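Local structure of adenylyltransferase and sulfurtransferase uba4 (Chaetomium thermophilum, 6YUB) at residues Gln51-Ala56 / Gly220-Ile225; Asp67-Ser72 / Lys83-Leu88; Pro249-Tyr254 / Arg268-Gly273. The protein probably activates a ubiquitin-like sulfur carrier by ATP-dependent adenylylation and then thiolation, for tRNA wobble-uridine modification and molybdenum cofactor biosynthesis. All blocks are in the same frame, centred on the assembly; numbering follows the deposited sequence.

Contact 1: Gln51-Ala56 / Gly220-Ile225; sequences QYLAGA and GEAIKI
Leu53 and Ile223 make a small, buried, apolar contact between two helices in the core of the ThiF-family domain, a Rossmann-type nucleotide-binding fold. Residues 51-56 lie on helix 46-56 and residues 220-225 on helix 208-228. The two segment axes come no nearer than 10.1 Å and run at 40° to each other, so it is mainly side chains that bridge the gap. No hydrogen bond crosses it. Leu53 CD2 lies 3.7 Å from Ile223 CG1 and 4.1 Å from Ala222 CB. The leucine and isoleucine side chains lie alongside each other, pointing opposite ways. With chi1 at -69°, Ile223 CG1 is anti to its carbonyl carbon and comes up against Leu53 CD2; CD1, next along the branch, reaches Ala56 CB at 3.9 Å. Ile223 thus touches Leu53 and Ala56, one helical turn apart. Away from helix 46-56, where another protein chain covers helix 208-228, Lys224 NZ forms a salt bridge with Glu221 OE2 at 2.7 Å, the carboxylate offering its syn lone pair. Lys224 NZ also bonds to the backbone of that chain. Leu53 and Ala222 both rest on Leu129 of strand 127-130, while Gln51 and Ala54 pack on helix 89-100.

Contact 2: Asp67-Ser72 / Lys83-Leu88; sequences DSVETS and KRVGML
Val69 and its partners Met87 and Gly86 are joined by two backbone hydrogen bonds. Val69 N donates to Met87 O at 2.8 Å. Gly86 N donates to Val69 O at 3.0 Å. Ser68 OG adds a weak bond to Gly86 O at 3.4 Å. Ser68 CA also makes a CH...O contact with Met87 O, so that carbonyl meets both Ser68 and Val69. These bonds accompany a single beta bridge, Ser68 with Leu88. It ties together two parts of the long loop between strand 60-64 and helix 89-100. Residues Arg84 to Met87 form a type II beta turn. Gly86 is its third residue, with a phi of 95°, where a side chain would press on the carbonyl O of Val85. Leu88 follows as the N-cap residue of helix 89-100. The loop also carries residues predicted to bind ATP, Ser72 among them. The van der Waals contacts centre on two valines. Val69 CG1 meets Val85 CG2 at 4.0 Å, and Val69 CB lies 3.5 Å from Arg84 O. Val85 CG2 approaches Thr71 OG1 to 3.7 Å, the two side chains crossing obliquely. Arg84 turns its end away, and its NE bonds to Ser92 OG of helix 89-100.

Contact 3: Pro249-Tyr254 / Arg268-Gly273; sequences PTLLIY and RALKMG
Leu251 and Met272 fit together on one face of an antiparallel strand pair, 250-254 with 268-271. Met272 follows the second strand. A turn at chi2 (-70°) and another at chi3 fold its chain back, and its methyl CE comes against Leu251 CB at 3.8 Å, with Leu251 CD2 a little farther off. The folded chain fills the hollow beside Leu251 and Pro249. Its CB and CG lie against Pro249 O, CB at 3.2 Å from that oxygen, and CB also meets ring atom CD of Pro249. The proline and methionine side chains cross at about a right angle. An alanine in place of Met272 would probably open a gap beside Leu251 and leave its CB and CD2 without the cover of the terminal methyl. On the same face, Leu251 CB and Leu270 CB sit side by side at 4.3 Å. Farther along, Ile253 CD1 meets Leu270 CD1 at 3.7 Å, methyl against methyl. On the other face, Thr250 CG2, placed anti to its backbone N, presses on Ala269 CB at 3.4 Å, a tight contact. Five backbone bonds fix this register. Leu251 and Leu270 exchange two, as do Ile253 and Arg268. Met272 N donates the fifth to Pro249 O at 2.7 Å, past the end of the strand. The whole is a two-stranded beta hairpin, strands 250-255 and 267-271, at the edge of the domain's mixed sheet within this chain.

The three contacts are separate sites in this chain, the N-terminal, ThiF-family adenylyltransferase part of the protein. None touches another. Contacts 1 and 3 are linked by the chain, helix 208-228 leading on to strand 250-255; their centres are 20 Å apart. Contact 2 lies on the surface, 25 Å from contact 1 and 34 Å from contact 3, centre to centre. It is the one nearest the predicted ATP site: its segment 67-72 includes Ser72, and the Asp67 side chain is about 3 Å from that of Asp65. In contact 1 the Tyr52 side chain is about 12 Å from Gly44, also predicted to bind ATP. Contact 3 lies nearer the zinc ion held by Cys184, Cys187, Cys279 and Cys282, about 10 Å from Gly273.

Contact 1: Gln51-Ala56 / Gly220-Ile225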
loop_
_atom_site.group_PDB
_atom_site.type_symbol
_atom_site.label_atom_id
_atom_site.label_comp_id
_atom_site.label_asym_id
_atom_site.label_seq_id
_atom_site.Cartn_x
_atom_site.Cartn_y
_atom_site.Cartn_z
ATOM N N GLN B 51 1.767 10.487 -12.880
ATOM C CA GLN B 51 3.212 10.656 -12.748
ATOM C C GLN B 51 3.964 9.440 -13.274
ATOM O O GLN B 51 4.951 9.574 -14.003
ATOM C CB GLN B 51 3.579 10.919 -11.285
ATOM C CG GLN B 51 3.309 12.346 -10.819
ATOM C CD GLN B 51 3.698 12.565 -9.367
ATOM O OE1 GLN B 51 4.694 13.226 -9.070
ATOM N NE2 GLN B 51 2.915 12.003 -8.454
ATOM N N TYR B 52 3.510 8.236 -12.915
ATOM C CA TYR B 52 4.265 7.033 -13.248
ATOM C C TYR B 52 3.990 6.546 -14.662
ATOM O O TYR B 52 4.857 5.899 -15.264
ATOM C CB TYR B 52 3.966 5.947 -12.215
ATOM C CG TYR B 52 4.652 6.218 -10.896
ATOM C CD1 TYR B 52 5.966 5.808 -10.678
ATOM C CD2 TYR B 52 4.008 6.913 -9.885
ATOM C CE1 TYR B 52 6.605 6.064 -9.482
ATOM C CE2 TYR B 52 4.637 7.176 -8.687
ATOM C CZ TYR B 52 5.937 6.752 -8.491
ATOM O OH TYR B 52 6.562 7.016 -7.296
ATOM N N LEU B 53 2.813 6.845 -15.218
ATOM C CA LEU B 53 2.595 6.595 -16.640
ATOM C C LEU B 53 3.385 7.583 -17.501
ATOM O O LEU B 53 3.866 7.225 -18.583
ATOM C CB LEU B 53 1.104 6.674 -16.967
ATOM C CG LEU B 53 0.217 5.596 -16.335
ATOM C CD1 LEU B 53 -1.258 5.883 -16.584
ATOM C CD2 LEU B 53 0.581 4.217 -16.866
ATOM N N ALA B 54 3.534 8.824 -17.040
ATOM C CA ALA B 54 4.352 9.790 -17.772
ATOM C C ALA B 54 5.817 9.367 -17.780
ATOM O O ALA B 54 6.444 9.277 -18.843
ATOM C CB ALA B 54 4.197 11.182 -17.160
ATOM N N GLY B 55 6.378 9.090 -16.602
ATOM C CA GLY B 55 7.766 8.661 -16.537
ATOM C C GLY B 55 8.047 7.429 -17.372
ATOM O O GLY B 55 9.110 7.317 -17.985
ATOM N N ALA B 56 7.086 6.494 -17.424
ATOM C CA ALA B 56 7.272 5.236 -18.140
ATOM C C ALA B 56 7.187 5.396 -19.652
ATOM O O ALA B 56 7.615 4.498 -20.386
ATOM C CB ALA B 56 6.223 4.210 -17.681
ATOM N N GLY B 220 0.588 0.839 -12.343
ATOM C CA GLY B 220 1.207 -0.463 -12.527
ATOM C C GLY B 220 0.336 -1.420 -13.318
ATOM O O GLY B 220 0.839 -2.232 -14.101
ATOM N N GLU B 221 -0.987 -1.331 -13.133
ATOM C CA GLU B 221 -1.887 -2.221 -13.855
ATOM C C GLU B 221 -2.017 -1.807 -15.313
ATOM O O GLU B 221 -1.973 -2.660 -16.211
ATOM C CB GLU B 221 -3.254 -2.253 -13.177
ATOM C CG GLU B 221 -3.239 -2.929 -11.823
ATOM C CD GLU B 221 -2.612 -4.313 -11.882
ATOM O OE1 GLU B 221 -3.156 -5.192 -12.584
ATOM O OE2 GLU B 221 -1.561 -4.514 -11.229
ATOM N N ALA B 222 -2.178 -0.503 -15.571
ATOM C CA ALA B 222 -2.259 -0.025 -16.946
ATOM C C ALA B 222 -1.020 -0.422 -17.734
ATOM O O ALA B 222 -1.115 -0.812 -18.904
ATOM C CB ALA B 222 -2.442 1.492 -16.967
ATOM N N ILE B 223 0.156 -0.324 -17.108
ATOM C CA ILE B 223 1.393 -0.727 -17.770
ATOM C C ILE B 223 1.383 -2.223 -18.051
ATOM O O ILE B 223 1.764 -2.664 -19.142
ATOM C CB ILE B 223 2.609 -0.307 -16.920
ATOM C CG1 ILE B 223 2.746 1.220 -16.928
ATOM C CG2 ILE B 223 3.880 -0.965 -17.433
ATOM C CD1 ILE B 223 3.767 1.768 -15.943
ATOM N N LYS B 224 0.947 -3.029 -17.077
ATOM C CA LYS B 224 0.818 -4.469 -17.301
ATOM C C LYS B 224 -0.035 -4.762 -18.531
ATOM O O LYS B 224 0.349 -5.552 -19.404
ATOM C CB LYS B 224 0.193 -5.149 -16.085
ATOM C CG LYS B 224 1.102 -5.336 -14.888
ATOM C CD LYS B 224 0.351 -6.117 -13.813
ATOM C CE LYS B 224 0.994 -5.975 -12.450
ATOM N NZ LYS B 224 0.123 -6.569 -11.395
ATOM N N ILE B 225 -1.213 -4.133 -18.605
ATOM C CA ILE B 225 -2.150 -4.418 -19.687
ATOM C C ILE B 225 -1.512 -4.126 -21.038
ATOM O O ILE B 225 -1.562 -4.949 -21.959
ATOM C CB ILE B 225 -3.448 -3.612 -19.495
ATOM C CG1 ILE B 225 -4.182 -4.093 -18.240
ATOM C CG2 ILE B 225 -4.329 -3.728 -20.732
ATOM C CD1 ILE B 225 -5.287 -3.163 -17.777
#

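Contact 2: Asp67-Ser72 / Lys83-Leu88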
loop_
_atom_site.group_PDB
_atom_site.type_symbol
_atom_site.label_atom_id
_atom_site.label_comp_id
_atom_site.label_asym_id
_atom_site.label_seq_id
_atom_site.Cartn_x
_atom_site.Cartn_y
_atom_site.Cartn_z
ATOM N N ASP B 67 -12.259 20.820 -12.091
ATOM C CA ASP B 67 -12.073 21.510 -10.825
ATOM C C ASP B 67 -10.706 22.198 -10.774
ATOM O O ASP B 67 -9.862 22.028 -11.657
ATOM C CB ASP B 67 -12.225 20.533 -9.660
ATOM C CG ASP B 67 -13.658 20.069 -9.470
ATOM O OD1 ASP B 67 -14.587 20.878 -9.681
ATOM O OD2 ASP B 67 -13.860 18.888 -9.108
ATOM N N SER B 68 -10.496 22.970 -9.709
ATOM C CA SER B 68 -9.302 23.776 -9.534
ATOM C C SER B 68 -8.461 23.268 -8.367
ATOM O O SER B 68 -8.941 22.544 -7.493
ATOM C CB SER B 68 -9.665 25.247 -9.296
ATOM O OG SER B 68 -10.004 25.898 -10.508
ATOM N N VAL B 69 -7.188 23.671 -8.368
ATOM C CA VAL B 69 -6.273 23.299 -7.295
ATOM C C VAL B 69 -6.603 24.094 -6.039
ATOM O O VAL B 69 -6.843 25.311 -6.093
ATOM C CB VAL B 69 -4.817 23.535 -7.732
ATOM C CG1 VAL B 69 -3.852 23.315 -6.568
ATOM C CG2 VAL B 69 -4.465 22.629 -8.909
ATOM N N GLU B 70 -6.615 23.410 -4.898
ATOM C CA GLU B 70 -6.897 24.027 -3.612
ATOM C C GLU B 70 -5.796 23.676 -2.622
ATOM O O GLU B 70 -5.180 22.610 -2.705
ATOM C CB GLU B 70 -8.257 23.576 -3.053
ATOM C CG GLU B 70 -9.448 24.051 -3.861
ATOM C CD GLU B 70 -10.771 23.540 -3.315
ATOM O OE1 GLU B 70 -10.910 22.313 -3.127
ATOM O OE2 GLU B 70 -11.671 24.369 -3.066
ATOM N N THR B 71 -5.563 24.588 -1.674
ATOM C CA THR B 71 -4.487 24.404 -0.708
ATOM C C THR B 71 -4.737 23.192 0.180
ATOM O O THR B 71 -3.798 22.464 0.531
ATOM C CB THR B 71 -4.338 25.664 0.149
ATOM O OG1 THR B 71 -4.150 26.800 -0.702
ATOM C CG2 THR B 71 -3.151 25.532 1.102
ATOM N N SER B 72 -5.995 22.961 0.555
ATOM C CA SER B 72 -6.334 21.904 1.500
ATOM C C SER B 72 -6.245 20.507 0.904
ATOM O O SER B 72 -6.437 19.537 1.644
ATOM C CB SER B 72 -7.746 22.144 2.043
ATOM O OG SER B 72 -8.690 22.217 0.989
ATOM N N LYS B 83 1.898 27.500 -5.697
ATOM C CA LYS B 83 1.756 28.655 -6.574
ATOM C C LYS B 83 0.757 28.414 -7.700
ATOM O O LYS B 83 0.422 29.358 -8.418
ATOM C CB LYS B 83 3.112 29.041 -7.168
ATOM C CG LYS B 83 4.170 29.371 -6.131
ATOM N N ARG B 84 0.279 27.182 -7.872
ATOM C CA ARG B 84 -0.723 26.874 -8.883
ATOM C C ARG B 84 -2.119 26.728 -8.294
ATOM O O ARG B 84 -3.035 26.290 -8.995
ATOM C CB ARG B 84 -0.330 25.604 -9.646
ATOM C CG ARG B 84 0.985 25.735 -10.392
ATOM C CD ARG B 84 1.102 24.726 -11.529
ATOM N NE ARG B 84 1.270 23.361 -11.057
ATOM C CZ ARG B 84 2.443 22.789 -10.800
ATOM N NH1 ARG B 84 3.572 23.464 -10.967
ATOM N NH2 ARG B 84 2.486 21.531 -10.383
ATOM N N VAL B 85 -2.305 27.097 -7.026
ATOM C CA VAL B 85 -3.637 27.126 -6.441
ATOM C C VAL B 85 -4.508 28.088 -7.233
ATOM O O VAL B 85 -4.094 29.210 -7.557
ATOM C CB VAL B 85 -3.560 27.512 -4.959
ATOM C CG1 VAL B 85 -4.948 27.842 -4.421
ATOM C CG2 VAL B 85 -2.929 26.388 -4.151
ATOM N N GLY B 86 -5.731 27.656 -7.535
ATOM C CA GLY B 86 -6.627 28.401 -8.380
ATOM C C GLY B 86 -6.594 28.003 -9.836
ATOM O O GLY B 86 -7.546 28.300 -10.574
ATOM N N MET B 87 -5.526 27.345 -10.276
ATOM C CA MET B 87 -5.434 26.848 -11.639
ATOM C C MET B 87 -6.197 25.534 -11.765
ATOM O O MET B 87 -6.376 24.795 -10.792
ATOM C CB MET B 87 -3.969 26.652 -12.026
ATOM C CG MET B 87 -3.744 26.148 -13.442
ATOM S SD MET B 87 -2.030 25.621 -13.715
ATOM C CE MET B 87 -1.148 27.155 -13.429
ATOM N N LEU B 88 -6.664 25.255 -12.982
ATOM C CA LEU B 88 -7.286 23.975 -13.273
ATOM C C LEU B 88 -6.346 22.835 -12.892
ATOM O O LEU B 88 -5.143 22.878 -13.170
ATOM C CB LEU B 88 -7.642 23.888 -14.755
ATOM C CG LEU B 88 -8.755 24.805 -15.260
ATOM C CD1 LEU B 88 -8.942 24.643 -16.761
ATOM C CD2 LEU B 88 -10.052 24.524 -14.528
#

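Contact 3: Pro249-Tyr254 / Arg268-Gly273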
loop_
_atom_site.group_PDB
_atom_site.type_symbol
_atom_site.label_atom_id
_atom_site.label_comp_id
_atom_site.label_asym_id
_atom_site.label_seq_id
_atom_site.Cartn_x
_atom_site.Cartn_y
_atom_site.Cartn_z
ATOM N N PRO B 249 -11.248 -11.244 -11.645
ATOM C CA PRO B 249 -10.215 -10.354 -11.107
ATOM C C PRO B 249 -10.252 -10.302 -9.585
ATOM O O PRO B 249 -11.194 -10.749 -8.933
ATOM C CB PRO B 249 -10.569 -8.992 -11.719
ATOM C CG PRO B 249 -12.074 -9.046 -11.867
ATOM C CD PRO B 249 -12.415 -10.498 -12.168
ATOM N N THR B 250 -9.191 -9.729 -9.029
ATOM C CA THR B 250 -9.054 -9.548 -7.594
ATOM C C THR B 250 -9.499 -8.147 -7.204
ATOM O O THR B 250 -9.171 -7.169 -7.882
ATOM C CB THR B 250 -7.603 -9.771 -7.157
ATOM O OG1 THR B 250 -7.222 -11.128 -7.416
ATOM C CG2 THR B 250 -7.429 -9.468 -5.679
ATOM N N LEU B 251 -10.248 -8.056 -6.111
ATOM C CA LEU B 251 -10.574 -6.770 -5.500
ATOM C C LEU B 251 -9.547 -6.500 -4.405
ATOM O O LEU B 251 -9.569 -7.147 -3.353
ATOM C CB LEU B 251 -11.989 -6.768 -4.933
ATOM C CG LEU B 251 -12.353 -5.529 -4.115
ATOM C CD1 LEU B 251 -12.249 -4.259 -4.964
ATOM C CD2 LEU B 251 -13.746 -5.661 -3.520
ATOM N N LEU B 252 -8.642 -5.558 -4.653
ATOM C CA LEU B 252 -7.620 -5.201 -3.678
ATOM C C LEU B 252 -8.193 -4.177 -2.708
ATOM O O LEU B 252 -8.755 -3.159 -3.131
ATOM C CB LEU B 252 -6.380 -4.640 -4.370
ATOM C CG LEU B 252 -5.180 -4.377 -3.455
ATOM C CD1 LEU B 252 -4.614 -5.686 -2.931
ATOM C CD2 LEU B 252 -4.111 -3.576 -4.177
ATOM N N ILE B 253 -8.051 -4.445 -1.413
ATOM C CA ILE B 253 -8.522 -3.549 -0.364
ATOM C C ILE B 253 -7.363 -3.303 0.589
ATOM O O ILE B 253 -6.865 -4.242 1.222
ATOM C CB ILE B 253 -9.732 -4.122 0.393
ATOM C CG1 ILE B 253 -10.877 -4.412 -0.582
ATOM C CG2 ILE B 253 -10.182 -3.158 1.488
ATOM C CD1 ILE B 253 -12.127 -4.955 0.069
ATOM N N TYR B 254 -6.935 -2.049 0.694
ATOM C CA TYR B 254 -5.874 -1.655 1.611
ATOM C C TYR B 254 -6.480 -0.839 2.745
ATOM O O TYR B 254 -7.034 0.239 2.509
ATOM C CB TYR B 254 -4.791 -0.854 0.893
ATOM C CG TYR B 254 -3.747 -0.304 1.837
ATOM C CD1 TYR B 254 -3.120 -1.131 2.761
ATOM C CD2 TYR B 254 -3.394 1.036 1.811
ATOM C CE1 TYR B 254 -2.174 -0.639 3.633
ATOM C CE2 TYR B 254 -2.443 1.541 2.678
ATOM C CZ TYR B 254 -1.836 0.701 3.584
ATOM O OH TYR B 254 -0.893 1.190 4.453
ATOM N N ARG B 268 -6.157 -6.913 1.643
ATOM C CA ARG B 268 -7.038 -8.044 1.383
ATOM C C ARG B 268 -7.244 -8.166 -0.122
ATOM O O ARG B 268 -7.583 -7.182 -0.789
ATOM C CB ARG B 268 -8.389 -7.881 2.086
ATOM C CG ARG B 268 -8.334 -7.954 3.602
ATOM C CD ARG B 268 -7.787 -9.289 4.095
ATOM N NE ARG B 268 -8.496 -10.437 3.540
ATOM C CZ ARG B 268 -9.673 -10.879 3.977
ATOM N NH1 ARG B 268 -10.296 -10.258 4.971
ATOM N NH2 ARG B 268 -10.233 -11.939 3.412
ATOM N N ALA B 269 -7.026 -9.361 -0.648
ATOM C CA ALA B 269 -7.237 -9.674 -2.060
ATOM C C ALA B 269 -8.448 -10.598 -2.151
ATOM O O ALA B 269 -8.349 -11.796 -1.873
ATOM C CB ALA B 269 -5.994 -10.322 -2.665
ATOM N N LEU B 270 -9.590 -10.036 -2.532
ATOM C CA LEU B 270 -10.834 -10.786 -2.652
ATOM C C LEU B 270 -11.045 -11.146 -4.117
ATOM O O LEU B 270 -11.105 -10.259 -4.971
ATOM C CB LEU B 270 -12.010 -9.965 -2.124
ATOM C CG LEU B 270 -11.852 -9.444 -0.695
ATOM C CD1 LEU B 270 -13.024 -8.566 -0.305
ATOM C CD2 LEU B 270 -11.699 -10.605 0.286
ATOM N N LYS B 271 -11.154 -12.441 -4.406
ATOM C CA LYS B 271 -11.391 -12.865 -5.778
ATOM C C LYS B 271 -12.844 -12.592 -6.157
ATOM O O LYS B 271 -13.767 -12.940 -5.417
ATOM C CB LYS B 271 -11.070 -14.346 -5.957
ATOM C CG LYS B 271 -11.131 -14.797 -7.413
ATOM C CD LYS B 271 -10.617 -16.217 -7.595
ATOM C CE LYS B 271 -10.342 -16.512 -9.064
ATOM N NZ LYS B 271 -9.572 -17.777 -9.255
ATOM N N MET B 272 -13.039 -11.966 -7.310
ATOM C CA MET B 272 -14.363 -11.642 -7.811
ATOM C C MET B 272 -14.826 -12.701 -8.805
ATOM O O MET B 272 -14.024 -13.424 -9.400
ATOM C CB MET B 272 -14.367 -10.268 -8.488
ATOM C CG MET B 272 -14.108 -9.104 -7.551
ATOM S SD MET B 272 -15.469 -8.780 -6.414
ATOM C CE MET B 272 -14.767 -9.379 -4.880
ATOM N N GLY B 273 -16.141 -12.777 -8.981
ATOM C CA GLY B 273 -16.702 -13.626 -10.005
ATOM C C GLY B 273 -16.609 -12.992 -11.375
ATOM O O GLY B 273 -16.290 -11.813 -11.533
#